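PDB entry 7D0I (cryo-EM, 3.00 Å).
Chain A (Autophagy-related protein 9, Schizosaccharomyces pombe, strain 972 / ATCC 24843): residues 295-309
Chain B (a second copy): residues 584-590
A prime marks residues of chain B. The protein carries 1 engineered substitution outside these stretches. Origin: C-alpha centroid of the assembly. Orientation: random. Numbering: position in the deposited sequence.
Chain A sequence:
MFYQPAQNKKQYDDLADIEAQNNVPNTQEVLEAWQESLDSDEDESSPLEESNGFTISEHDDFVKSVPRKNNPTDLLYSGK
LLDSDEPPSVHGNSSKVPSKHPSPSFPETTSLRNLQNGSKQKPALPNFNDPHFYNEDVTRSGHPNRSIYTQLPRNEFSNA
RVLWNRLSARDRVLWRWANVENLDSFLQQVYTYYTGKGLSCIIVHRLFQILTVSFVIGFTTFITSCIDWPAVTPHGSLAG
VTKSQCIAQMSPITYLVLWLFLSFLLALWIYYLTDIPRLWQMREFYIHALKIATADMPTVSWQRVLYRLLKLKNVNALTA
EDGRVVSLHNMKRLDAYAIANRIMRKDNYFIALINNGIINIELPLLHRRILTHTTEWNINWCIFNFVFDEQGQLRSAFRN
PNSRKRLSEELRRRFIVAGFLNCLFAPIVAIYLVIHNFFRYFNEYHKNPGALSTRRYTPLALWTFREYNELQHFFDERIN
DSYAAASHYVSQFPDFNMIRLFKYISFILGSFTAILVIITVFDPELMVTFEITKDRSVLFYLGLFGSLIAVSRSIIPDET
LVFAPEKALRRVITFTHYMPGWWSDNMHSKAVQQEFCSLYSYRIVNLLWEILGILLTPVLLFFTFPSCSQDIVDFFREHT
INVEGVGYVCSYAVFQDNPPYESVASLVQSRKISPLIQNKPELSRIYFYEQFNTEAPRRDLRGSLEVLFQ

Chain A, residues 295-309: ADMPTVSWQRVLYRL
Chain B (584-590) SDNMHSK

The contact sets a loop and the first turns of a helix in chain A against an irregular segment of chain B, burying 399 Å² summed over both sides. Two close CA pairs fix the register: Asp296 CA lies 5.9 Å from Ser589′ CA. Thr299 CA lies 5.7 Å from His588′ CA. Chain A numbering thus rises as chain B numbering falls, the backbones running locally in roughly opposite directions. The chain A loop is tightened by Val300 N donating to Asp296 O (2.9 Å). Ser301 (phi/psi -93/170, chi1 p) then caps the helix that begins at Trp302: its OG accepts a weak bond from Arg304 N at 3.5 Å. Helical hydrogen bonds such as Arg308 N to Arg304 O (3.0 Å) follow.

His588′ dominates the chain B side, with 123 Å² covered. From a backbone at phi/psi -81/-4, its CB points toward chain A, and chi1 53° (p) with chi2 67° places ND1 2.7 Å from Asp296 OD1. The N-H...acceptor angle of 120° makes this bond weak despite its short length. Asp296 CB points sideways; chi1 -137°, between wells, and chi2 -22° nevertheless bring its carboxylate to the edge of the imidazole. Val300 CA covers one face, 4.2 Å from the ring centroid and 14° off the normal, a CH-pi contact. The backbone of His588′ takes part as well: Thr299 CB points toward chain B, and with chi1 43° (p) its OG1 donates weakly to His588′ O at 3.1 Å.

Two arginines one helical turn apart extend the contact. Arg304 folds through t, p, p and chi4 -117°, placing NE 3.9 Å from His588′ NE2 near the ring plane, and NH2 3.5 Å from Asp585′ O. Arg308 CB points sideways, but m, m, t and chi4 -93° carry NH2 to 3.9 Å from Asp585′ OD2, a long salt bridge met at the guanidinium edge. Asp585′ reaches it with chi1 -172° (t) and chi2 98°.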

ATOM      1  N   ALA A 295       1.283 -42.154  -4.083  1.00 46.30           N
ATOM      2  CA  ALA A 295       0.233 -41.697  -3.189  1.00 46.30           C
ATOM      3  C   ALA A 295       0.045 -40.191  -3.224  1.00 46.30           C
ATOM      4  O   ALA A 295      -0.978 -39.699  -2.738  1.00 46.30           O
ATOM      5  CB  ALA A 295       0.534 -42.142  -1.756  1.00 46.30           C
ATOM      6  N   ASP A 296       0.999 -39.455  -3.782  1.00 42.12           N
ATOM      7  CA  ASP A 296       0.897 -38.012  -3.932  1.00 42.12           C
ATOM      8  C   ASP A 296       0.199 -37.606  -5.222  1.00 42.12           C
ATOM      9  O   ASP A 296       0.048 -36.410  -5.473  1.00 42.12           O
ATOM     10  CB  ASP A 296       2.292 -37.381  -3.894  1.00 42.12           C
ATOM     11  CG  ASP A 296       2.346 -36.112  -3.059  1.00 42.12           C
ATOM     12  OD1 ASP A 296       1.294 -35.474  -2.854  1.00 42.12           O
ATOM     13  OD2 ASP A 296       3.452 -35.751  -2.609  1.00 42.12           O
ATOM     14  N   MET A 297      -0.230 -38.570  -6.038  1.00 40.28           N
ATOM     15  CA  MET A 297      -0.795 -38.217  -7.339  1.00 40.28           C
ATOM     16  C   MET A 297      -2.114 -37.467  -7.227  1.00 40.28           C
ATOM     17  O   MET A 297      -2.245 -36.405  -7.857  1.00 40.28           O
ATOM     18  CB  MET A 297      -0.930 -39.469  -8.212  1.00 40.28           C
ATOM     19  CG  MET A 297       0.380 -39.954  -8.796  1.00 40.28           C
ATOM     20  SD  MET A 297       1.324 -38.640  -9.586  1.00 40.28           S
ATOM     21  CE  MET A 297       0.181 -38.103 -10.851  1.00 40.28           C
ATOM     22  N   PRO A 298      -3.116 -37.931  -6.474  1.00 36.76           N
ATOM     23  CA  PRO A 298      -4.402 -37.223  -6.477  1.00 36.76           C
ATOM     24  C   PRO A 298      -4.346 -35.829  -5.885  1.00 36.76           C
ATOM     25  O   PRO A 298      -5.331 -35.092  -6.010  1.00 36.76           O
ATOM     26  CB  PRO A 298      -5.306 -38.135  -5.641  1.00 36.76           C
ATOM     27  CG  PRO A 298      -4.662 -39.448  -5.691  1.00 36.76           C
ATOM     28  CD  PRO A 298      -3.205 -39.170  -5.690  1.00 36.76           C
ATOM     29  N   THR A 299      -3.241 -35.432  -5.257  1.00 36.17           N
ATOM     30  CA  THR A 299      -3.186 -34.153  -4.565  1.00 36.17           C
ATOM     31  C   THR A 299      -2.023 -33.260  -4.965  1.00 36.17           C
ATOM     32  O   THR A 299      -2.010 -32.095  -4.560  1.00 36.17           O
ATOM     33  CB  THR A 299      -3.140 -34.367  -3.045  1.00 36.17           C
ATOM     34  OG1 THR A 299      -2.233 -35.431  -2.735  1.00 36.17           O
ATOM     35  CG2 THR A 299      -4.521 -34.711  -2.511  1.00 36.17           C
ATOM     36  N   VAL A 300      -1.056 -33.751  -5.738  1.00 35.08           N
ATOM     37  CA  VAL A 300       0.054 -32.903  -6.147  1.00 35.08           C
ATOM     38  C   VAL A 300      -0.445 -31.872  -7.150  1.00 35.08           C
ATOM     39  O   VAL A 300      -1.409 -32.102  -7.890  1.00 35.08           O
ATOM     40  CB  VAL A 300       1.200 -33.754  -6.725  1.00 35.08           C
ATOM     41  CG1 VAL A 300       0.768 -34.443  -7.994  1.00 35.08           C
ATOM     42  CG2 VAL A 300       2.438 -32.920  -6.958  1.00 35.08           C
ATOM     43  N   SER A 301       0.196 -30.712  -7.160  1.00 32.55           N
ATOM     44  CA  SER A 301      -0.172 -29.637  -8.063  1.00 32.55           C
ATOM     45  C   SER A 301       0.654 -29.703  -9.340  1.00 32.55           C
ATOM     46  O   SER A 301       1.624 -30.451  -9.448  1.00 32.55           O
ATOM     47  CB  SER A 301       0.016 -28.287  -7.381  1.00 32.55           C
ATOM     48  OG  SER A 301       1.343 -28.150  -6.912  1.00 32.55           O
ATOM     49  N   TRP A 302       0.258 -28.901 -10.327  1.00 25.20           N
ATOM     50  CA  TRP A 302       1.018 -28.856 -11.569  1.00 25.20           C
ATOM     51  C   TRP A 302       2.293 -28.050 -11.414  1.00 25.20           C
ATOM     52  O   TRP A 302       3.277 -28.322 -12.102  1.00 25.20           O
ATOM     53  CB  TRP A 302       0.168 -28.274 -12.691  1.00 25.20           C
ATOM     54  CG  TRP A 302       0.880 -28.177 -13.994  1.00 25.20           C
ATOM     55  CD1 TRP A 302       1.204 -27.042 -14.661  1.00 25.20           C
ATOM     56  CD2 TRP A 302       1.360 -29.261 -14.790  1.00 25.20           C
ATOM     57  NE1 TRP A 302       1.855 -27.346 -15.824  1.00 25.20           N
ATOM     58  CE2 TRP A 302       1.962 -28.705 -15.925  1.00 25.20           C
ATOM     59  CE3 TRP A 302       1.339 -30.647 -14.653  1.00 25.20           C
ATOM     60  CZ2 TRP A 302       2.535 -29.483 -16.912  1.00 25.20           C
ATOM     61  CZ3 TRP A 302       1.908 -31.412 -15.634  1.00 25.20           C
ATOM     62  CH2 TRP A 302       2.496 -30.833 -16.747  1.00 25.20           C
ATOM     63  N   GLN A 303       2.304 -27.062 -10.524  1.00 33.21           N
ATOM     64  CA  GLN A 303       3.534 -26.315 -10.303  1.00 33.21           C
ATOM     65  C   GLN A 303       4.606 -27.189  -9.674  1.00 33.21           C
ATOM     66  O   GLN A 303       5.791 -27.018  -9.967  1.00 33.21           O
ATOM     67  CB  GLN A 303       3.260 -25.095  -9.435  1.00 33.21           C
ATOM     68  CG  GLN A 303       2.367 -24.058 -10.094  1.00 33.21           C
ATOM     69  CD  GLN A 303       0.895 -24.357  -9.928  1.00 33.21           C
ATOM     70  OE1 GLN A 303       0.510 -25.475  -9.601  1.00 33.21           O
ATOM     71  NE2 GLN A 303       0.061 -23.349 -10.147  1.00 33.21           N
ATOM     72  N   ARG A 304       4.216 -28.145  -8.833  1.00 41.70           N
ATOM     73  CA  ARG A 304       5.193 -29.066  -8.265  1.00 41.70           C
ATOM     74  C   ARG A 304       5.754 -29.993  -9.333  1.00 41.70           C
ATOM     75  O   ARG A 304       6.959 -30.274  -9.348  1.00 41.70           O
ATOM     76  CB  ARG A 304       4.553 -29.862  -7.131  1.00 41.70           C
ATOM     77  CG  ARG A 304       5.436 -30.936  -6.523  1.00 41.70           C
ATOM     78  CD  ARG A 304       6.590 -30.363  -5.711  1.00 41.70           C
ATOM     79  NE  ARG A 304       6.143 -29.541  -4.588  1.00 41.70           N
ATOM     80  CZ  ARG A 304       6.393 -28.242  -4.465  1.00 41.70           C
ATOM     81  NH1 ARG A 304       7.097 -27.609  -5.390  1.00 41.70           N
ATOM     82  NH2 ARG A 304       5.950 -27.576  -3.411  1.00 41.70           N
ATOM     83  N   VAL A 305       4.901 -30.468 -10.239  1.00 35.21           N
ATOM     84  CA  VAL A 305       5.382 -31.289 -11.345  1.00 35.21           C
ATOM     85  C   VAL A 305       6.317 -30.486 -12.234  1.00 35.21           C
ATOM     86  O   VAL A 305       7.340 -30.995 -12.696  1.00 35.21           O
ATOM     87  CB  VAL A 305       4.199 -31.861 -12.147  1.00 35.21           C
ATOM     88  CG1 VAL A 305       4.707 -32.741 -13.255  1.00 35.21           C
ATOM     89  CG2 VAL A 305       3.277 -32.639 -11.245  1.00 35.21           C
ATOM     90  N   LEU A 306       5.989 -29.219 -12.482  1.00 36.09           N
ATOM     91  CA  LEU A 306       6.873 -28.367 -13.273  1.00 36.09           C
ATOM     92  C   LEU A 306       8.207 -28.162 -12.577  1.00 36.09           C
ATOM     93  O   LEU A 306       9.259 -28.153 -13.224  1.00 36.09           O
ATOM     94  CB  LEU A 306       6.215 -27.021 -13.536  1.00 36.09           C
ATOM     95  CG  LEU A 306       5.192 -26.997 -14.654  1.00 36.09           C
ATOM     96  CD1 LEU A 306       4.650 -25.601 -14.815  1.00 36.09           C
ATOM     97  CD2 LEU A 306       5.839 -27.475 -15.924  1.00 36.09           C
ATOM     98  N   TYR A 307       8.182 -27.966 -11.260  1.00 48.79           N
ATOM     99  CA  TYR A 307       9.414 -27.819 -10.496  1.00 48.79           C
ATOM    100  C   TYR A 307      10.293 -29.051 -10.649  1.00 48.79           C
ATOM    101  O   TYR A 307      11.479 -28.946 -10.991  1.00 48.79           O
ATOM    102  CB  TYR A 307       9.058 -27.568  -9.034  1.00 48.79           C
ATOM    103  CG  TYR A 307      10.219 -27.319  -8.112  1.00 48.79           C
ATOM    104  CD1 TYR A 307      10.624 -28.290  -7.210  1.00 48.79           C
ATOM    105  CD2 TYR A 307      10.891 -26.108  -8.121  1.00 48.79           C
ATOM    106  CE1 TYR A 307      11.675 -28.069  -6.350  1.00 48.79           C
ATOM    107  CE2 TYR A 307      11.950 -25.875  -7.265  1.00 48.79           C
ATOM    108  CZ  TYR A 307      12.337 -26.860  -6.379  1.00 48.79           C
ATOM    109  OH  TYR A 307      13.389 -26.642  -5.518  1.00 48.79           O
ATOM    110  N   ARG A 308       9.720 -30.233 -10.422  1.00 50.25           N
ATOM    111  CA  ARG A 308      10.487 -31.463 -10.579  1.00 50.25           C
ATOM    112  C   ARG A 308      10.997 -31.621 -12.004  1.00 50.25           C
ATOM    113  O   ARG A 308      12.126 -32.072 -12.222  1.00 50.25           O
ATOM    114  CB  ARG A 308       9.635 -32.668 -10.194  1.00 50.25           C
ATOM    115  CG  ARG A 308       9.110 -32.645  -8.779  1.00 50.25           C
ATOM    116  CD  ARG A 308      10.154 -33.109  -7.788  1.00 50.25           C
ATOM    117  NE  ARG A 308       9.545 -33.429  -6.504  1.00 50.25           N
ATOM    118  CZ  ARG A 308       9.435 -32.572  -5.495  1.00 50.25           C
ATOM    119  NH1 ARG A 308       9.904 -31.340  -5.614  1.00 50.25           N
ATOM    120  NH2 ARG A 308       8.862 -32.954  -4.362  1.00 50.25           N
ATOM    121  N   LEU A 309      10.183 -31.251 -12.989  1.00 47.36           N
ATOM    122  CA  LEU A 309      10.561 -31.464 -14.378  1.00 47.36           C
ATOM    123  C   LEU A 309      11.684 -30.530 -14.799  1.00 47.36           C
ATOM    124  O   LEU A 309      12.536 -30.912 -15.605  1.00 47.36           O
ATOM    125  CB  LEU A 309       9.351 -31.273 -15.280  1.00 47.36           C
ATOM    126  CG  LEU A 309       9.443 -31.888 -16.669  1.00 47.36           C
ATOM    127  CD1 LEU A 309       9.498 -33.391 -16.556  1.00 47.36           C
ATOM    128  CD2 LEU A 309       8.254 -31.456 -17.492  1.00 47.36           C
TER
ATOM    129  N   SER B 584       6.926 -28.261   4.960  1.00 34.31           N
ATOM    130  CA  SER B 584       7.145 -27.225   3.956  1.00 34.31           C
ATOM    131  C   SER B 584       7.512 -27.796   2.595  1.00 34.31           C
ATOM    132  O   SER B 584       7.430 -27.077   1.593  1.00 34.31           O
ATOM    133  CB  SER B 584       8.235 -26.265   4.426  1.00 34.31           C
ATOM    134  OG  SER B 584       8.511 -25.289   3.438  1.00 34.31           O
ATOM    135  N   ASP B 585       7.922 -29.061   2.531  1.00 39.23           N
ATOM    136  CA  ASP B 585       8.117 -29.699   1.237  1.00 39.23           C
ATOM    137  C   ASP B 585       6.779 -30.004   0.581  1.00 39.23           C
ATOM    138  O   ASP B 585       6.465 -29.485  -0.495  1.00 39.23           O
ATOM    139  CB  ASP B 585       8.942 -30.976   1.397  1.00 39.23           C
ATOM    140  CG  ASP B 585       9.352 -31.581   0.065  1.00 39.23           C
ATOM    141  OD1 ASP B 585      10.499 -31.344  -0.368  1.00 39.23           O
ATOM    142  OD2 ASP B 585       8.529 -32.290  -0.555  1.00 39.23           O
ATOM    143  N   ASN B 586       5.964 -30.831   1.228  1.00 33.73           N
ATOM    144  CA  ASN B 586       4.735 -31.351   0.636  1.00 33.73           C
ATOM    145  C   ASN B 586       3.549 -31.044   1.542  1.00 33.73           C
ATOM    146  O   ASN B 586       3.134 -31.889   2.335  1.00 33.73           O
ATOM    147  CB  ASN B 586       4.872 -32.836   0.397  1.00 33.73           C
ATOM    148  CG  ASN B 586       5.632 -33.525   1.497  1.00 33.73           C
ATOM    149  OD1 ASN B 586       6.532 -32.944   2.095  1.00 33.73           O
ATOM    150  ND2 ASN B 586       5.277 -34.772   1.774  1.00 33.73           N
ATOM    151  N   MET B 587       2.983 -29.851   1.399  1.00 33.48           N
ATOM    152  CA  MET B 587       1.770 -29.515   2.127  1.00 33.48           C
ATOM    153  C   MET B 587       0.522 -30.032   1.436  1.00 33.48           C
ATOM    154  O   MET B 587      -0.557 -30.013   2.034  1.00 33.48           O
ATOM    155  CB  MET B 587       1.682 -28.003   2.328  1.00 33.48           C
ATOM    156  CG  MET B 587       2.816 -27.453   3.163  1.00 33.48           C
ATOM    157  SD  MET B 587       2.717 -25.685   3.447  1.00 33.48           S
ATOM    158  CE  MET B 587       1.196 -25.600   4.363  1.00 33.48           C
ATOM    159  N   HIS B 588       0.646 -30.490   0.200  1.00 34.60           N
ATOM    160  CA  HIS B 588      -0.407 -31.200  -0.506  1.00 34.60           C
ATOM    161  C   HIS B 588      -0.473 -32.666  -0.123  1.00 34.60           C
ATOM    162  O   HIS B 588      -1.362 -33.376  -0.600  1.00 34.60           O
ATOM    163  CB  HIS B 588      -0.167 -31.094  -2.007  1.00 34.60           C
ATOM    164  CG  HIS B 588       1.209 -31.514  -2.411  1.00 34.60           C
ATOM    165  ND1 HIS B 588       1.652 -32.814  -2.303  1.00 34.60           N
ATOM    166  CD2 HIS B 588       2.254 -30.802  -2.889  1.00 34.60           C
ATOM    167  CE1 HIS B 588       2.905 -32.886  -2.708  1.00 34.60           C
ATOM    168  NE2 HIS B 588       3.295 -31.678  -3.070  1.00 34.60           N
ATOM    169  N   SER B 589       0.446 -33.130   0.711  1.00 32.22           N
ATOM    170  CA  SER B 589       0.686 -34.551   0.852  1.00 32.22           C
ATOM    171  C   SER B 589      -0.441 -35.219   1.623  1.00 32.22           C
ATOM    172  O   SER B 589      -1.307 -34.573   2.212  1.00 32.22           O
ATOM    173  CB  SER B 589       2.019 -34.795   1.549  1.00 32.22           C
ATOM    174  OG  SER B 589       2.417 -36.146   1.427  1.00 32.22           O
ATOM    175  N   LYS B 590      -0.424 -36.545   1.594  1.00 30.43           N
ATOM    176  CA  LYS B 590      -1.317 -37.351   2.411  1.00 30.43           C
ATOM    177  C   LYS B 590      -0.693 -37.698   3.750  1.00 30.43           C
ATOM    178  O   LYS B 590      -1.414 -37.877   4.733  1.00 30.43           O
ATOM    179  CB  LYS B 590      -1.688 -38.631   1.665  1.00 30.43           C
ATOM    180  CG  LYS B 590      -2.782 -39.439   2.314  1.00 30.43           C
ATOM    181  CD  LYS B 590      -4.102 -38.715   2.254  1.00 30.43           C
ATOM    182  CE  LYS B 590      -5.199 -39.568   2.845  1.00 30.43           C
ATOM    183  NZ  LYS B 590      -5.153 -40.941   2.284  1.00 30.43           N
TER